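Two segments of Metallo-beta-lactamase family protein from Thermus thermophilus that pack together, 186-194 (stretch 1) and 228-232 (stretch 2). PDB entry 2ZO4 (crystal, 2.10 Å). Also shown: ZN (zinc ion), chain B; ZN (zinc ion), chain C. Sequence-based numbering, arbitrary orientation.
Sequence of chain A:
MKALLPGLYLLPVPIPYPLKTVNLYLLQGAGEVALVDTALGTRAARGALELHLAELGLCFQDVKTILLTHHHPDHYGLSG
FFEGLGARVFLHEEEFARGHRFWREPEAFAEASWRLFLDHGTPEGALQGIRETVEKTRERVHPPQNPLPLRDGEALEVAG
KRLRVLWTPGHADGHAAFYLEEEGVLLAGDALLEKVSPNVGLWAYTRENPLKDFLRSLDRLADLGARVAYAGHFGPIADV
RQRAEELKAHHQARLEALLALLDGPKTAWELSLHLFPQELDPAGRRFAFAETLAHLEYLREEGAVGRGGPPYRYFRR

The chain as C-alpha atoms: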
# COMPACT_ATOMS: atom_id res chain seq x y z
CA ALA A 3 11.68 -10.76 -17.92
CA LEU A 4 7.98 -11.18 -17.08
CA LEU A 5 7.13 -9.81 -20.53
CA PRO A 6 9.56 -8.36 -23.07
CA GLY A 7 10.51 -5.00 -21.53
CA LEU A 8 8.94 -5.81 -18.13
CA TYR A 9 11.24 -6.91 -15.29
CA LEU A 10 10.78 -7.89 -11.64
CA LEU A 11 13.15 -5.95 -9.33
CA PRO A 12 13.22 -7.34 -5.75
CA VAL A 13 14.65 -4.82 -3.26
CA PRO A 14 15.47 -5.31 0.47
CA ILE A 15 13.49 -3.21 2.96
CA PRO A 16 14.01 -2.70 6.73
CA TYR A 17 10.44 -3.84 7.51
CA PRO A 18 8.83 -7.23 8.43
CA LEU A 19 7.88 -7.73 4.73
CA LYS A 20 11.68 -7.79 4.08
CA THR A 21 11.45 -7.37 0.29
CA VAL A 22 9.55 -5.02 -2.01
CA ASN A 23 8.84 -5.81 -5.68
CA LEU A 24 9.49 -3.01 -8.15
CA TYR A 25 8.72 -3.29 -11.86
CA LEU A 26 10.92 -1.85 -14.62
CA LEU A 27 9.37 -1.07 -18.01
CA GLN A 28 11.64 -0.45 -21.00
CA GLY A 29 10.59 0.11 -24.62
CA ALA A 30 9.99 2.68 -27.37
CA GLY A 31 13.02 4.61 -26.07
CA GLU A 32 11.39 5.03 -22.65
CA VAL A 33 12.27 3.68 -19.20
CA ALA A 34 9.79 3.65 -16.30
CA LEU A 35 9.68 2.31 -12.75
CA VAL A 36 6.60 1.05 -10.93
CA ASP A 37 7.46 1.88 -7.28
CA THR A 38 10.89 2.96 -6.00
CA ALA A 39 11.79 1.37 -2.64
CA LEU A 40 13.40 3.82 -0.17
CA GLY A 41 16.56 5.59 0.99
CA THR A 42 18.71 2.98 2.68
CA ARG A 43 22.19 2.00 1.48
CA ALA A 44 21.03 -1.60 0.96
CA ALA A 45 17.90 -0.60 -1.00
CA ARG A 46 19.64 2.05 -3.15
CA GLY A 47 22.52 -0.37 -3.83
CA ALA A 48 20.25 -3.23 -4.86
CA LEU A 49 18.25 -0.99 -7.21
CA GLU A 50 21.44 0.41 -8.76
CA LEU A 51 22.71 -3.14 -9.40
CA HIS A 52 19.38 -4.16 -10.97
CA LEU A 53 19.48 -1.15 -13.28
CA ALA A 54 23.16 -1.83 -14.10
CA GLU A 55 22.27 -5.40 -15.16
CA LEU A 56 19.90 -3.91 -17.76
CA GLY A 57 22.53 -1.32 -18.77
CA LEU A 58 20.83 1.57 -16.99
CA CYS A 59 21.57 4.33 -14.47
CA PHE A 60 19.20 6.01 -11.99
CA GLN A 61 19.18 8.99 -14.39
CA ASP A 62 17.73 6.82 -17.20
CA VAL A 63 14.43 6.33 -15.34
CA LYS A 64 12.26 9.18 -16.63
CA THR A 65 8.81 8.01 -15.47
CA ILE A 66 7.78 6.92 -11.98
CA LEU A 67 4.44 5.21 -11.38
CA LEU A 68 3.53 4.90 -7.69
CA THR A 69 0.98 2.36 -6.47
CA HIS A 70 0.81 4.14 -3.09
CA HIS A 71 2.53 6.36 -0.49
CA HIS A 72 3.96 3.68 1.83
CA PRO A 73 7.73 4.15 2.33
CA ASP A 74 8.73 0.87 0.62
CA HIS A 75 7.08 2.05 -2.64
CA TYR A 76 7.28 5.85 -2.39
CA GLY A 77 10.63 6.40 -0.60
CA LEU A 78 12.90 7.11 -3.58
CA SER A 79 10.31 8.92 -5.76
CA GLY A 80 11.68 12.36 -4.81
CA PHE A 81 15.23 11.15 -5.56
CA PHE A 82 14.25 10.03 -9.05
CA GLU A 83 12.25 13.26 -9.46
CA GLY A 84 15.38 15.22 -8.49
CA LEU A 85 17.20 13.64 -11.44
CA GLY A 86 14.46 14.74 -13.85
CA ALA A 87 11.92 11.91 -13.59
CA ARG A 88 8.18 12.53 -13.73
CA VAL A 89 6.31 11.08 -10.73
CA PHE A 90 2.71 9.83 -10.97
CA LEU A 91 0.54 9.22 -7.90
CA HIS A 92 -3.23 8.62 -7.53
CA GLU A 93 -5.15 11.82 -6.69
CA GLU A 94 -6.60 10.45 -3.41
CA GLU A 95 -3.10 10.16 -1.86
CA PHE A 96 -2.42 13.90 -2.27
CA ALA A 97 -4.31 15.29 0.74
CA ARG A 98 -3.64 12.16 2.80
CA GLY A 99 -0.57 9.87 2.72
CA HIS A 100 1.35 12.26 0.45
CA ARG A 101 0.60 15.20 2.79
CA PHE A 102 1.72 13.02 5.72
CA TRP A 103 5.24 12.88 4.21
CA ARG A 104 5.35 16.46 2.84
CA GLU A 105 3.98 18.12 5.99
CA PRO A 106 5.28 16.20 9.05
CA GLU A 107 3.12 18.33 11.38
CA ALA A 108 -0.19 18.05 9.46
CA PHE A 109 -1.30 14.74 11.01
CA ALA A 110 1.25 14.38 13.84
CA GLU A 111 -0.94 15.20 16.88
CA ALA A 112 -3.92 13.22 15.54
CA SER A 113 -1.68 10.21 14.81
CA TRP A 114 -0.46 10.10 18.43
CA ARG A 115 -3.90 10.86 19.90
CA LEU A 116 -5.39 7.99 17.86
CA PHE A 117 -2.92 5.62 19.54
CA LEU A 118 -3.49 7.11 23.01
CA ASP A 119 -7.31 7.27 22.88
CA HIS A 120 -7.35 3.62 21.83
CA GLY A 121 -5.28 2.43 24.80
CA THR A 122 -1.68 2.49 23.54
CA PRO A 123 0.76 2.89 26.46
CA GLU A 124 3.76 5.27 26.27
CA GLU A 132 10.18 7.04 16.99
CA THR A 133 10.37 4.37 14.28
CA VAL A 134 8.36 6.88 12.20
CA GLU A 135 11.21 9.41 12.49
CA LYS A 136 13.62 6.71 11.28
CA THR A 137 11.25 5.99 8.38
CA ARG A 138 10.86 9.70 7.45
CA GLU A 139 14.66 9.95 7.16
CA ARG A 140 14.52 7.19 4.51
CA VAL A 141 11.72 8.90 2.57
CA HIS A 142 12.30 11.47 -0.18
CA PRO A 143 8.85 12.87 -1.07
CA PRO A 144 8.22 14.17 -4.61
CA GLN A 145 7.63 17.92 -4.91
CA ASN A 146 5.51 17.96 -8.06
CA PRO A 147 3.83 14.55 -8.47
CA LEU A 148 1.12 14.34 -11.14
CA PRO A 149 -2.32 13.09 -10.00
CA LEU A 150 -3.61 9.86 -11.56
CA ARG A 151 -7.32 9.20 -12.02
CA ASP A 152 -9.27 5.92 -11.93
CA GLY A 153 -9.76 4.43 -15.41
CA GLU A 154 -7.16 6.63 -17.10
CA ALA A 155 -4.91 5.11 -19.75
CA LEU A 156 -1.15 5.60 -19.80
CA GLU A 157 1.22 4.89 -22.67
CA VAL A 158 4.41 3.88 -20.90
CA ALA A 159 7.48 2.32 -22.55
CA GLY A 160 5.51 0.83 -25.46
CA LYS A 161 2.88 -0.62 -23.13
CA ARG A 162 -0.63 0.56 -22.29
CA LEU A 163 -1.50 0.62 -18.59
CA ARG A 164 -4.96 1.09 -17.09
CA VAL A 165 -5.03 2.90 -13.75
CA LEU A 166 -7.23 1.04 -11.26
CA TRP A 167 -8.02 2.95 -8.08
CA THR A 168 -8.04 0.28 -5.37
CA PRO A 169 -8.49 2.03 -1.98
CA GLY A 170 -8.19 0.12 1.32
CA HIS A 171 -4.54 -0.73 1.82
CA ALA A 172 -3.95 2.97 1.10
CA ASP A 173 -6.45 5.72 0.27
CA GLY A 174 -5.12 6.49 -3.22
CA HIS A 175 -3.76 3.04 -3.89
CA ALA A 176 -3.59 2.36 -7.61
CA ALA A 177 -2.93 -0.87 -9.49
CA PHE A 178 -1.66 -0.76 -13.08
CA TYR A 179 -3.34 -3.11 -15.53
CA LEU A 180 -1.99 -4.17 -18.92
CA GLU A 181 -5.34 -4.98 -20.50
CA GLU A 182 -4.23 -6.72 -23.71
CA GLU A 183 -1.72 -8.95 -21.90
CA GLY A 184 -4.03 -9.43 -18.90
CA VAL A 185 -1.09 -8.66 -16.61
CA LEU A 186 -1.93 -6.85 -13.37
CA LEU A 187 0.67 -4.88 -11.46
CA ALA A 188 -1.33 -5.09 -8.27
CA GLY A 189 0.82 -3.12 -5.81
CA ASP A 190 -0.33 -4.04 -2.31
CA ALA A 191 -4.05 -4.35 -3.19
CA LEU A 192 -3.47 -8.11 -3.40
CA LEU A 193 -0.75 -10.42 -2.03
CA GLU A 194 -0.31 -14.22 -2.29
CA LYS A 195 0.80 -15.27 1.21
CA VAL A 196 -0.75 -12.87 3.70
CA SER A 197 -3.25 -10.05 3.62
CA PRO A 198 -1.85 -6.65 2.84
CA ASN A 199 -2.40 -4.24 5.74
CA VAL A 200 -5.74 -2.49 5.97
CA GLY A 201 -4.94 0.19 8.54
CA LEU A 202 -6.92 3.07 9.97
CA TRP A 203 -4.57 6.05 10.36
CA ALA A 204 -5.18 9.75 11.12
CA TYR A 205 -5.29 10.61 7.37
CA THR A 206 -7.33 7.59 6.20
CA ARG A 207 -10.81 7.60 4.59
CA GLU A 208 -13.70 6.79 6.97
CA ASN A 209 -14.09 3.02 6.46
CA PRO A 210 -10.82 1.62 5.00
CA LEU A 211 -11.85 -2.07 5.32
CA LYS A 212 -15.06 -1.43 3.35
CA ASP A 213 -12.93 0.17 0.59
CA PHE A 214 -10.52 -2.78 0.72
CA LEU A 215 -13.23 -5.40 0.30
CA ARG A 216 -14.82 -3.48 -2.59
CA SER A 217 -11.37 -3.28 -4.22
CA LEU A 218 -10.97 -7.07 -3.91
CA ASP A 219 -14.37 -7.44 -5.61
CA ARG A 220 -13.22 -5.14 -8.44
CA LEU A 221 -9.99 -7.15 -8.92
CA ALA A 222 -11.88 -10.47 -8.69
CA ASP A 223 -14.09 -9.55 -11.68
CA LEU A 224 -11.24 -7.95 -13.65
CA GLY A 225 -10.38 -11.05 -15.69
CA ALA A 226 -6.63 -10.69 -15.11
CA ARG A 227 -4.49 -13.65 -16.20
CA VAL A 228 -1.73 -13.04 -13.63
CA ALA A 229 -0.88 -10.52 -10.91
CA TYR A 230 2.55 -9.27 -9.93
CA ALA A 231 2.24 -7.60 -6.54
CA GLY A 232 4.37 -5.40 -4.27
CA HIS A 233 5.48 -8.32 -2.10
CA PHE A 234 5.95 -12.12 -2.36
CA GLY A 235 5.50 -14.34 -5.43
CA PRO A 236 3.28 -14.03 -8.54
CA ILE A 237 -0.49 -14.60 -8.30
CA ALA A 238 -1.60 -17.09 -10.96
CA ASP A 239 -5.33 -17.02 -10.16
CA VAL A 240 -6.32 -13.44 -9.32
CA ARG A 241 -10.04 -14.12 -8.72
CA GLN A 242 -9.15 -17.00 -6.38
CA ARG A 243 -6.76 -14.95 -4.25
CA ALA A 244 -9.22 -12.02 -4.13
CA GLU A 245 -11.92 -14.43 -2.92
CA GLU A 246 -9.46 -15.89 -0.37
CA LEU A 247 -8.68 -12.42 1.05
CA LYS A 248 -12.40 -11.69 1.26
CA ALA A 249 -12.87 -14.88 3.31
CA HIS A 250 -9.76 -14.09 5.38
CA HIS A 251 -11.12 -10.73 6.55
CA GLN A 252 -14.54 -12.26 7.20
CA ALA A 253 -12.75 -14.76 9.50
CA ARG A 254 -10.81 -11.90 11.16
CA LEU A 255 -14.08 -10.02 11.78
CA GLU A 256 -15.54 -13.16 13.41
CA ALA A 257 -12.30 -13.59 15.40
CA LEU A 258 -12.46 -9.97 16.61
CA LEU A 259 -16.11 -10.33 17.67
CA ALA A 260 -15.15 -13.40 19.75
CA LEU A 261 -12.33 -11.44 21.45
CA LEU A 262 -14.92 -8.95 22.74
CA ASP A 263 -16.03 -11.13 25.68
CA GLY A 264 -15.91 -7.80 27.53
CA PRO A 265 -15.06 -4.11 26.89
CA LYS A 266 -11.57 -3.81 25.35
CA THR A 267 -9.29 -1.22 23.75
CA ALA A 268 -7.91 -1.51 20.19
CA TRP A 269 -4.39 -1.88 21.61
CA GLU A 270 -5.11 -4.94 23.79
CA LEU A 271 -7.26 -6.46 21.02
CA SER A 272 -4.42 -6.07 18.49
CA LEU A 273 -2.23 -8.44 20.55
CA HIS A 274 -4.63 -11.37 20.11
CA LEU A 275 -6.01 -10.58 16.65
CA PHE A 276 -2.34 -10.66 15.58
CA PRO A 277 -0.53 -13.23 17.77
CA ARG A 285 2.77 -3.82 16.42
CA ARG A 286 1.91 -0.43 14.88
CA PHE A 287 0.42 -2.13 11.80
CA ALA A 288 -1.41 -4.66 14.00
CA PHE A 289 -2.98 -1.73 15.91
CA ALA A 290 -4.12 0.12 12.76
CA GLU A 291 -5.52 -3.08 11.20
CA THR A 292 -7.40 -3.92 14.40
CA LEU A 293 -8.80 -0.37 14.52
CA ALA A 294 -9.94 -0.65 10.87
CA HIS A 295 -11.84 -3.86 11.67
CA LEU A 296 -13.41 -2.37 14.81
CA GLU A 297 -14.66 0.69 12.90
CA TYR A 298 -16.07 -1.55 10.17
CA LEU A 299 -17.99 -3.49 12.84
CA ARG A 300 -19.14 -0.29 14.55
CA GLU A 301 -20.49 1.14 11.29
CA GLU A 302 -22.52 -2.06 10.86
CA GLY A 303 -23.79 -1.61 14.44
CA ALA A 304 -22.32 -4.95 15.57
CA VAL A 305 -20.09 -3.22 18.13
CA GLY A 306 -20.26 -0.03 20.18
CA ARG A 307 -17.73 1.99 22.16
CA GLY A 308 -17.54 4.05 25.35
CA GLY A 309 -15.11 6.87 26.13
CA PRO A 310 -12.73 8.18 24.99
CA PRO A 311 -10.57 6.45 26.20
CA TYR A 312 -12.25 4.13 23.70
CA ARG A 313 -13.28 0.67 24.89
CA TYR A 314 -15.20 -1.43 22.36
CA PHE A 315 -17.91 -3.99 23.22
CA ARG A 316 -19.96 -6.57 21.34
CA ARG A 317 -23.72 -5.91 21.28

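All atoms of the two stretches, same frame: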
# COMPACT_ATOMS: atom_id res chain seq x y z
N LEU A 186 -1.60 -7.83 -14.39
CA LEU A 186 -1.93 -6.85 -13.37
C LEU A 186 -0.73 -6.58 -12.48
O LEU A 186 -0.18 -7.50 -11.87
CB LEU A 186 -3.10 -7.34 -12.51
CG LEU A 186 -3.54 -6.48 -11.31
CD1 LEU A 186 -4.04 -5.11 -11.74
CD2 LEU A 186 -4.60 -7.20 -10.48
N LEU A 187 -0.33 -5.31 -12.42
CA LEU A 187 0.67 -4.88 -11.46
C LEU A 187 -0.13 -4.36 -10.28
O LEU A 187 -0.58 -3.21 -10.26
CB LEU A 187 1.59 -3.80 -12.07
CG LEU A 187 2.28 -4.19 -13.39
CD1 LEU A 187 3.08 -3.02 -13.97
CD2 LEU A 187 3.18 -5.43 -13.22
N ALA A 188 -0.31 -5.25 -9.30
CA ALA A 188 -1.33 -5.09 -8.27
C ALA A 188 -0.96 -4.19 -7.10
O ALA A 188 -1.82 -3.81 -6.31
CB ALA A 188 -1.76 -6.47 -7.75
N GLY A 189 0.32 -3.83 -6.99
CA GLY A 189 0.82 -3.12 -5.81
C GLY A 189 0.55 -3.96 -4.57
O GLY A 189 0.75 -5.17 -4.58
N ASP A 190 0.05 -3.32 -3.51
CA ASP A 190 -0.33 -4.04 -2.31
C ASP A 190 -1.84 -4.21 -2.14
O ASP A 190 -2.32 -4.41 -1.04
CB ASP A 190 0.26 -3.38 -1.06
CG ASP A 190 1.78 -3.44 -1.01
OD1 ASP A 190 2.41 -3.99 -1.94
OD2 ASP A 190 2.34 -2.91 -0.04
N ALA A 191 -2.60 -4.12 -3.24
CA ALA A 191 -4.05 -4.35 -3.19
C ALA A 191 -4.36 -5.84 -3.03
O ALA A 191 -5.45 -6.23 -2.60
CB ALA A 191 -4.72 -3.79 -4.45
N LEU A 192 -3.37 -6.66 -3.40
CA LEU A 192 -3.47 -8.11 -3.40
C LEU A 192 -2.08 -8.68 -3.15
O LEU A 192 -1.10 -8.20 -3.72
CB LEU A 192 -3.97 -8.58 -4.78
CG LEU A 192 -4.83 -9.84 -4.92
CD1 LEU A 192 -6.23 -9.61 -4.38
CD2 LEU A 192 -4.90 -10.26 -6.38
N LEU A 193 -1.99 -9.68 -2.28
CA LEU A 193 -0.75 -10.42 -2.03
C LEU A 193 -1.06 -11.91 -1.93
O LEU A 193 -2.17 -12.27 -1.53
CB LEU A 193 -0.06 -9.95 -0.74
CG LEU A 193 0.45 -8.51 -0.61
CD1 LEU A 193 0.93 -8.24 0.81
CD2 LEU A 193 1.55 -8.20 -1.62
N GLU A 194 -0.10 -12.76 -2.28
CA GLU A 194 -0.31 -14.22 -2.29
C GLU A 194 -0.27 -14.94 -0.93
O GLU A 194 -0.99 -15.92 -0.74
CB GLU A 194 0.65 -14.92 -3.26
CG GLU A 194 2.13 -14.79 -2.91
CD GLU A 194 2.96 -16.02 -3.25
OE1 GLU A 194 2.44 -16.96 -3.90
OE2 GLU A 194 4.15 -16.05 -2.86
N VAL A 228 -2.78 -12.92 -14.65
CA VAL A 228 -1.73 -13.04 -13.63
C VAL A 228 -1.58 -11.70 -12.91
O VAL A 228 -1.83 -10.64 -13.50
CB VAL A 228 -0.38 -13.52 -14.26
CG1 VAL A 228 0.22 -12.44 -15.17
CG2 VAL A 228 0.61 -13.93 -13.17
N ALA A 229 -1.18 -11.74 -11.64
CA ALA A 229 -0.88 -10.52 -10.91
C ALA A 229 0.52 -10.56 -10.34
O ALA A 229 0.94 -11.55 -9.74
CB ALA A 229 -1.90 -10.28 -9.80
N TYR A 230 1.25 -9.46 -10.54
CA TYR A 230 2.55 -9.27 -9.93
C TYR A 230 2.42 -8.14 -8.91
O TYR A 230 2.17 -6.99 -9.27
CB TYR A 230 3.61 -8.95 -10.99
CG TYR A 230 3.72 -9.97 -12.09
CD1 TYR A 230 4.05 -11.30 -11.82
CD2 TYR A 230 3.49 -9.61 -13.42
CE1 TYR A 230 4.15 -12.25 -12.84
CE2 TYR A 230 3.58 -10.55 -14.44
CZ TYR A 230 3.91 -11.86 -14.15
OH TYR A 230 4.01 -12.78 -15.16
N ALA A 231 2.56 -8.50 -7.64
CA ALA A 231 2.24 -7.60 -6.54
C ALA A 231 3.49 -6.97 -5.93
O ALA A 231 4.61 -7.22 -6.38
CB ALA A 231 1.45 -8.35 -5.48
N GLY A 232 3.29 -6.14 -4.91
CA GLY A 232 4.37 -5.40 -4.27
C GLY A 232 5.25 -6.25 -3.37
O GLY A 232 6.38 -5.87 -3.07
ZN ZN B . 1.83 -0.79 1.32
ZN ZN C . 4.37 -2.63 0.26
O HOH W 1 2.76 -4.20 -8.39
O HOH W 2 3.70 -1.42 1.68

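Residues 186-194 and 228-232 meet as neighbouring parallel strands that run on into loops, burying 415 Å² between them, summed over both sides. The backbone does most of the joining. Leu186 N donates to Val228 O (3.0 Å), Tyr230 N to Leu186 O (2.8 Å) and Ala188 N to Tyr230 O (3.0 Å), the staggered ladder of a parallel sheet. Two CA-H...O contacts reinforce it, Ala229 CA to Leu186 O at 3.2 Å and Leu187 CA to Tyr230 O at 3.4 Å. Past Ala188 the direct ladder is interrupted: a water accepts from Gly189 N (2.8 Å) and donates to Tyr230 O (3.0 Å), filling the gap. Direct hydrogen bonding resumes where Gly232 N donates to Gly189 O at 2.7 Å.

In the two regular pairs the side chains share a face. Leu186 and Ala229 lie on one; Leu186, with chi1 t and chi2 p, brings CD2 to 4.2 Å from Ala229 CB. The small methyl of Ala229 also meets Ala188, CB to CB at 4.3 Å. Leu187 and Tyr230 occupy the other face, and both have chi1 at -55° (m), so the two side chains leave their strands in similar fashion. With chi2 t, Leu187 CD2 reaches 4.2 Å from Tyr230 CB and lies at the edge of the aromatic ring, near its plane, rather than over its face. Val228, chi1 p, points away and joins through its carbonyl.

A type II' turn from Ala188 to Ala191 is closed by Ala191 N to Ala188 O (3.2 Å). Gly189 suits its place in it, with phi of 58° and psi of -135°; positive phi by itself favours glycine. The chain then passes close to Ala231, whose CB lies 3.1 Å from Leu192 O and 3.4 Å from Gly189 O, so a methyl fits snugly here. Leu193 points sideways from its CA, but its m, t conformation carries CD2 back to 3.9 Å from Ala231 CB.

Asp190, chi1 m and chi2 0°, also starts sideways and turns its end nearer the second stretch, with OD1 3.4 Å from Gly232 CA. A CB on Gly232 would point toward the first stretch and fall 2.1 Å from Asp190 OD1, a clash; the absence of a side chain leaves room for the carboxylate. Asp190 OD2 lies 2.1 Å from ZN of chain C and 2.6 Å from ZN of chain B, bridging the two zinc ions. The same side chain thus packs against Gly232 and binds the metals.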